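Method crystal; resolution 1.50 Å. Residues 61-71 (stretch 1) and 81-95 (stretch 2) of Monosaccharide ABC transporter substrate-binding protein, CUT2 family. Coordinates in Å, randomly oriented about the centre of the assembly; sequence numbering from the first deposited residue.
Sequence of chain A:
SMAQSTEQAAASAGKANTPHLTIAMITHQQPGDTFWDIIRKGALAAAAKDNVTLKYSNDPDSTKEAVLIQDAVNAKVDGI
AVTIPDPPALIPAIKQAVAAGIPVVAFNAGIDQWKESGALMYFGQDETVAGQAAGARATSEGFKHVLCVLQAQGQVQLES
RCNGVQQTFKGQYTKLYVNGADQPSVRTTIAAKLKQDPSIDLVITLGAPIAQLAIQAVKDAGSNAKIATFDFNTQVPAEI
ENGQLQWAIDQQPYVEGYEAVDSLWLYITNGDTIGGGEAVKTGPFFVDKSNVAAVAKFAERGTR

Stretch 1 61-71: DSTKEAVLIQD
Stretch 2, residues 81-95: AVTIPDPPALIPAIK

Two helices can lie side by side at short range when small residues line one part of the interface and a larger side chain is received by a hollow in the facing helix. The contact between residues 61-71 and 81-95 of this CUT2-family substrate-binding protein is a compact example. Helix 62-71 and helix 87-95 run in nearly the same direction, their axes 9° apart and 8.6 Å distant at closest approach, and the contact buries 510 Å² counted over both sides. The register is set by S62 beside A89, with CA atoms 6.0 Å apart, and A66 beside L90, with CA atoms 5.4 Å apart.

The first helix is regular, with phi/psi near -60/-40 after S62 (-58/-27). D61 caps it: with chi1 t, its OD1 accepts from T63 N at 2.9 Å and, weakly, from K64 N at 3.3 Å. The second stretch enters in strand conformation from A81 (-112/120) and V82 (-135/146), continues extended at T83 (-96/148), then bends at I84 (-130/69), turns at P85 (-72/-28), and reaches the N-cap position at D86 (-129/84). Its helix is kinked where P92 and A93 have no backbone N bond to the preceding turn; L90, at -122/-29, departs most from helical phi.

The principal bump is L90. Its CA-to-CB bond points sideways, but chi1 m and chi2 t bring its end nearer the first helix, where it sits as a knob in the hole formed by S62, E65, A66 and I69. The fit is close against backbone as well as side chains: L90 CD2 lies 3.4 Å from both S62 O and A66 N. L90 CD1 comes within 3.6 Å of E65 OE1, while L90 CD2 is 4.2 Å from I69 CD1.

Around this knob, alanines lie where the surfaces come near. A66 CB approaches A89 O to 3.6 Å and A93 CB to 4.3 Å. A93, directed toward the first helix, also places its CB 4.1 Å from I69 CB, and A93 O is 3.7 Å from I69 CG2. I69 (chi1 m, chi2 t) points toward the second stretch and carries the packing deeper: its CD1 lies 3.9 Å from both V82 CG2 and I94 CG1, thus bridging strand and helix. Q70, reaching A93 CB with its CG at 4.4 Å, marks a lighter contact farther along.

Polar groups join the apolar packing near the start of each helix. S62, chi1 p, donates from OG to D86 OD2 at 2.7 Å; D86 has chi1 t, and the same S62 OG packs 3.5 Å from A89 CB. The link therefore ties the first turn of one helix to the residue just before the other. E65, buried and extended with chi1 and chi2 both t, reaches past L90 toward the strand side. Its OE2 is 3.1 Å from T83 OG1, whose proton also has another acceptor within reach, and 3.8 Å from V82 CG2. E65 OE2 and T83 O are 3.0 Å apart but form no hydrogen bond, both being acceptors.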

# COMPACT_ATOMS: atom_id res chain seq x y z
N ASP A 61 2.24 14.55 -4.87
CA ASP A 61 2.39 15.05 -6.26
C ASP A 61 3.60 14.33 -6.90
O ASP A 61 4.74 14.47 -6.47
CB ASP A 61 2.58 16.59 -6.20
CG ASP A 61 2.84 17.26 -7.52
OD1 ASP A 61 3.30 16.66 -8.49
OD2 ASP A 61 2.65 18.49 -7.54
N SER A 62 3.30 13.45 -7.85
CA SER A 62 4.36 12.69 -8.46
C SER A 62 5.45 13.54 -9.13
O SER A 62 6.56 13.08 -9.33
CB SER A 62 3.77 11.64 -9.37
OG SER A 62 2.96 12.27 -10.33
N THR A 63 5.12 14.76 -9.60
CA THR A 63 6.17 15.63 -10.19
C THR A 63 7.12 16.01 -9.06
O THR A 63 8.33 16.07 -9.27
CB THR A 63 5.51 16.91 -10.80
OG1 THR A 63 4.50 16.46 -11.69
CG2 THR A 63 6.49 17.76 -11.54
N LYS A 64 6.54 16.25 -7.88
CA LYS A 64 7.35 16.62 -6.69
C LYS A 64 8.14 15.35 -6.16
O LYS A 64 9.26 15.43 -5.68
CB LYS A 64 6.54 17.28 -5.64
CG LYS A 64 6.12 18.69 -6.06
CD LYS A 64 5.58 19.47 -4.91
CE LYS A 64 5.57 20.95 -5.36
NZ LYS A 64 5.26 21.73 -4.16
N GLU A 65 7.53 14.18 -6.20
CA GLU A 65 8.29 12.97 -5.85
C GLU A 65 9.48 12.73 -6.80
O GLU A 65 10.51 12.30 -6.37
CB GLU A 65 7.37 11.74 -5.82
CG GLU A 65 8.07 10.49 -5.25
CD GLU A 65 7.26 9.23 -5.27
OE1 GLU A 65 6.08 9.18 -5.69
OE2 GLU A 65 7.90 8.18 -4.91
N ALA A 66 9.32 13.01 -8.09
CA ALA A 66 10.43 12.95 -9.02
C ALA A 66 11.55 13.83 -8.52
O ALA A 66 12.71 13.47 -8.62
CB ALA A 66 9.97 13.39 -10.39
N VAL A 67 11.23 15.06 -8.15
CA VAL A 67 12.24 16.00 -7.69
C VAL A 67 12.94 15.47 -6.45
O VAL A 67 14.12 15.62 -6.30
CB VAL A 67 11.57 17.36 -7.44
CG1 VAL A 67 12.53 18.37 -6.83
CG2 VAL A 67 11.06 17.94 -8.76
N LEU A 68 12.20 14.84 -5.53
CA LEU A 68 12.83 14.19 -4.36
C LEU A 68 13.86 13.13 -4.80
O LEU A 68 14.83 12.98 -4.10
CB LEU A 68 11.76 13.59 -3.42
CG LEU A 68 10.75 14.53 -2.76
CD1 LEU A 68 9.79 13.66 -2.03
CD2 LEU A 68 11.39 15.57 -1.85
N ILE A 69 13.63 12.37 -5.87
CA ILE A 69 14.61 11.36 -6.37
C ILE A 69 15.86 12.09 -6.80
O ILE A 69 16.95 11.67 -6.40
CB ILE A 69 14.07 10.50 -7.52
CG1 ILE A 69 12.87 9.69 -7.02
CG2 ILE A 69 15.13 9.54 -8.00
CD1 ILE A 69 11.98 9.11 -8.10
N GLN A 70 15.70 13.15 -7.60
CA GLN A 70 16.83 14.02 -8.01
C GLN A 70 17.66 14.59 -6.84
O GLN A 70 18.89 14.58 -6.88
CB GLN A 70 16.31 15.08 -8.99
CG GLN A 70 15.74 14.45 -10.27
CD GLN A 70 15.07 15.40 -11.27
OE1 GLN A 70 14.21 16.21 -10.93
NE2 GLN A 70 15.43 15.24 -12.54
N ASP A 71 16.96 15.04 -5.78
CA ASP A 71 17.60 15.57 -4.53
C ASP A 71 18.51 14.51 -4.00
O ASP A 71 19.64 14.78 -3.74
CB ASP A 71 16.66 15.98 -3.40
CG ASP A 71 15.70 17.15 -3.77
OD1 ASP A 71 15.96 17.91 -4.76
OD2 ASP A 71 14.71 17.29 -2.98
N ALA A 81 15.40 3.84 -2.00
CA ALA A 81 14.21 3.04 -1.96
C ALA A 81 13.02 3.91 -2.35
O ALA A 81 12.79 4.97 -1.69
CB ALA A 81 14.10 2.50 -0.55
N VAL A 82 12.31 3.55 -3.43
CA VAL A 82 11.33 4.45 -4.00
C VAL A 82 10.02 3.75 -4.35
O VAL A 82 9.98 2.58 -4.70
CB VAL A 82 11.89 5.07 -5.28
CG1 VAL A 82 12.13 4.06 -6.39
CG2 VAL A 82 11.05 6.23 -5.72
N THR A 83 8.91 4.48 -4.21
CA THR A 83 7.56 3.99 -4.64
C THR A 83 7.22 4.53 -6.05
O THR A 83 7.67 5.63 -6.41
CB THR A 83 6.47 4.40 -3.65
OG1 THR A 83 6.31 5.83 -3.72
CG2 THR A 83 6.87 4.02 -2.27
N ILE A 84 6.48 3.79 -6.86
CA ILE A 84 6.22 4.19 -8.23
C ILE A 84 4.70 4.11 -8.50
O ILE A 84 4.24 3.38 -9.35
CB ILE A 84 6.97 3.34 -9.27
CG1 ILE A 84 8.38 3.01 -8.82
CG2 ILE A 84 6.97 4.04 -10.62
CD1 ILE A 84 9.11 2.05 -9.68
N PRO A 85 3.91 5.01 -7.88
CA PRO A 85 2.50 5.04 -8.14
C PRO A 85 2.14 5.58 -9.52
O PRO A 85 1.07 5.38 -10.04
CB PRO A 85 1.94 5.93 -7.02
CG PRO A 85 3.09 6.88 -6.73
CD PRO A 85 4.28 5.92 -6.78
N ASP A 86 2.98 6.46 -10.06
CA ASP A 86 2.71 7.13 -11.36
C ASP A 86 3.94 6.93 -12.22
O ASP A 86 4.84 7.79 -12.26
CB ASP A 86 2.49 8.62 -11.04
CG ASP A 86 2.07 9.45 -12.24
OD1 ASP A 86 2.15 8.99 -13.41
OD2 ASP A 86 1.65 10.59 -11.94
N PRO A 87 4.07 5.79 -12.92
CA PRO A 87 5.27 5.47 -13.70
C PRO A 87 5.65 6.55 -14.73
O PRO A 87 6.81 6.96 -14.72
CB PRO A 87 4.94 4.10 -14.31
CG PRO A 87 3.96 3.51 -13.28
CD PRO A 87 3.12 4.67 -12.91
N PRO A 88 4.68 7.11 -15.50
CA PRO A 88 5.14 8.14 -16.48
C PRO A 88 5.91 9.28 -15.82
O PRO A 88 6.84 9.84 -16.42
CB PRO A 88 3.82 8.68 -17.05
CG PRO A 88 2.88 7.52 -16.93
CD PRO A 88 3.21 6.94 -15.58
N ALA A 89 5.46 9.65 -14.61
CA ALA A 89 6.02 10.82 -13.92
C ALA A 89 7.34 10.54 -13.21
O ALA A 89 8.10 11.50 -12.88
CB ALA A 89 5.01 11.35 -12.95
N LEU A 90 7.65 9.26 -12.98
CA LEU A 90 8.73 8.87 -12.05
C LEU A 90 9.81 8.05 -12.67
O LEU A 90 10.94 8.12 -12.22
CB LEU A 90 8.16 8.06 -10.89
CG LEU A 90 7.30 8.93 -9.98
CD1 LEU A 90 6.47 8.04 -9.05
CD2 LEU A 90 8.07 9.99 -9.19
N ILE A 91 9.50 7.26 -13.70
CA ILE A 91 10.50 6.43 -14.40
C ILE A 91 11.74 7.16 -14.91
O ILE A 91 12.85 6.74 -14.65
CB ILE A 91 9.90 5.50 -15.49
CG1 ILE A 91 8.87 4.51 -14.88
CG2 ILE A 91 10.98 4.70 -16.17
CD1 ILE A 91 9.39 3.53 -13.88
N PRO A 92 11.53 8.34 -15.53
CA PRO A 92 12.73 9.06 -16.03
C PRO A 92 13.72 9.42 -14.89
O PRO A 92 14.92 9.22 -15.04
CB PRO A 92 12.11 10.32 -16.63
CG PRO A 92 10.68 10.02 -16.92
CD PRO A 92 10.29 9.08 -15.80
N ALA A 93 13.20 9.88 -13.74
CA ALA A 93 14.08 10.22 -12.62
C ALA A 93 14.71 8.97 -12.04
O ALA A 93 15.86 8.96 -11.62
CB ALA A 93 13.33 10.98 -11.52
N ILE A 94 13.99 7.85 -12.05
CA ILE A 94 14.59 6.63 -11.55
C ILE A 94 15.74 6.18 -12.48
O ILE A 94 16.84 5.89 -11.99
CB ILE A 94 13.55 5.49 -11.28
CG1 ILE A 94 12.52 5.90 -10.22
CG2 ILE A 94 14.28 4.22 -10.92
CD1 ILE A 94 11.27 5.08 -10.13
N LYS A 95 15.49 6.25 -13.81
CA LYS A 95 16.55 5.94 -14.77
C LYS A 95 17.75 6.82 -14.59
O LYS A 95 18.88 6.35 -14.67
CB LYS A 95 16.05 6.09 -16.17
CG LYS A 95 15.09 4.96 -16.51
CD LYS A 95 14.62 5.11 -17.95
CE LYS A 95 13.77 3.93 -18.40
NZ LYS A 95 12.94 4.20 -19.62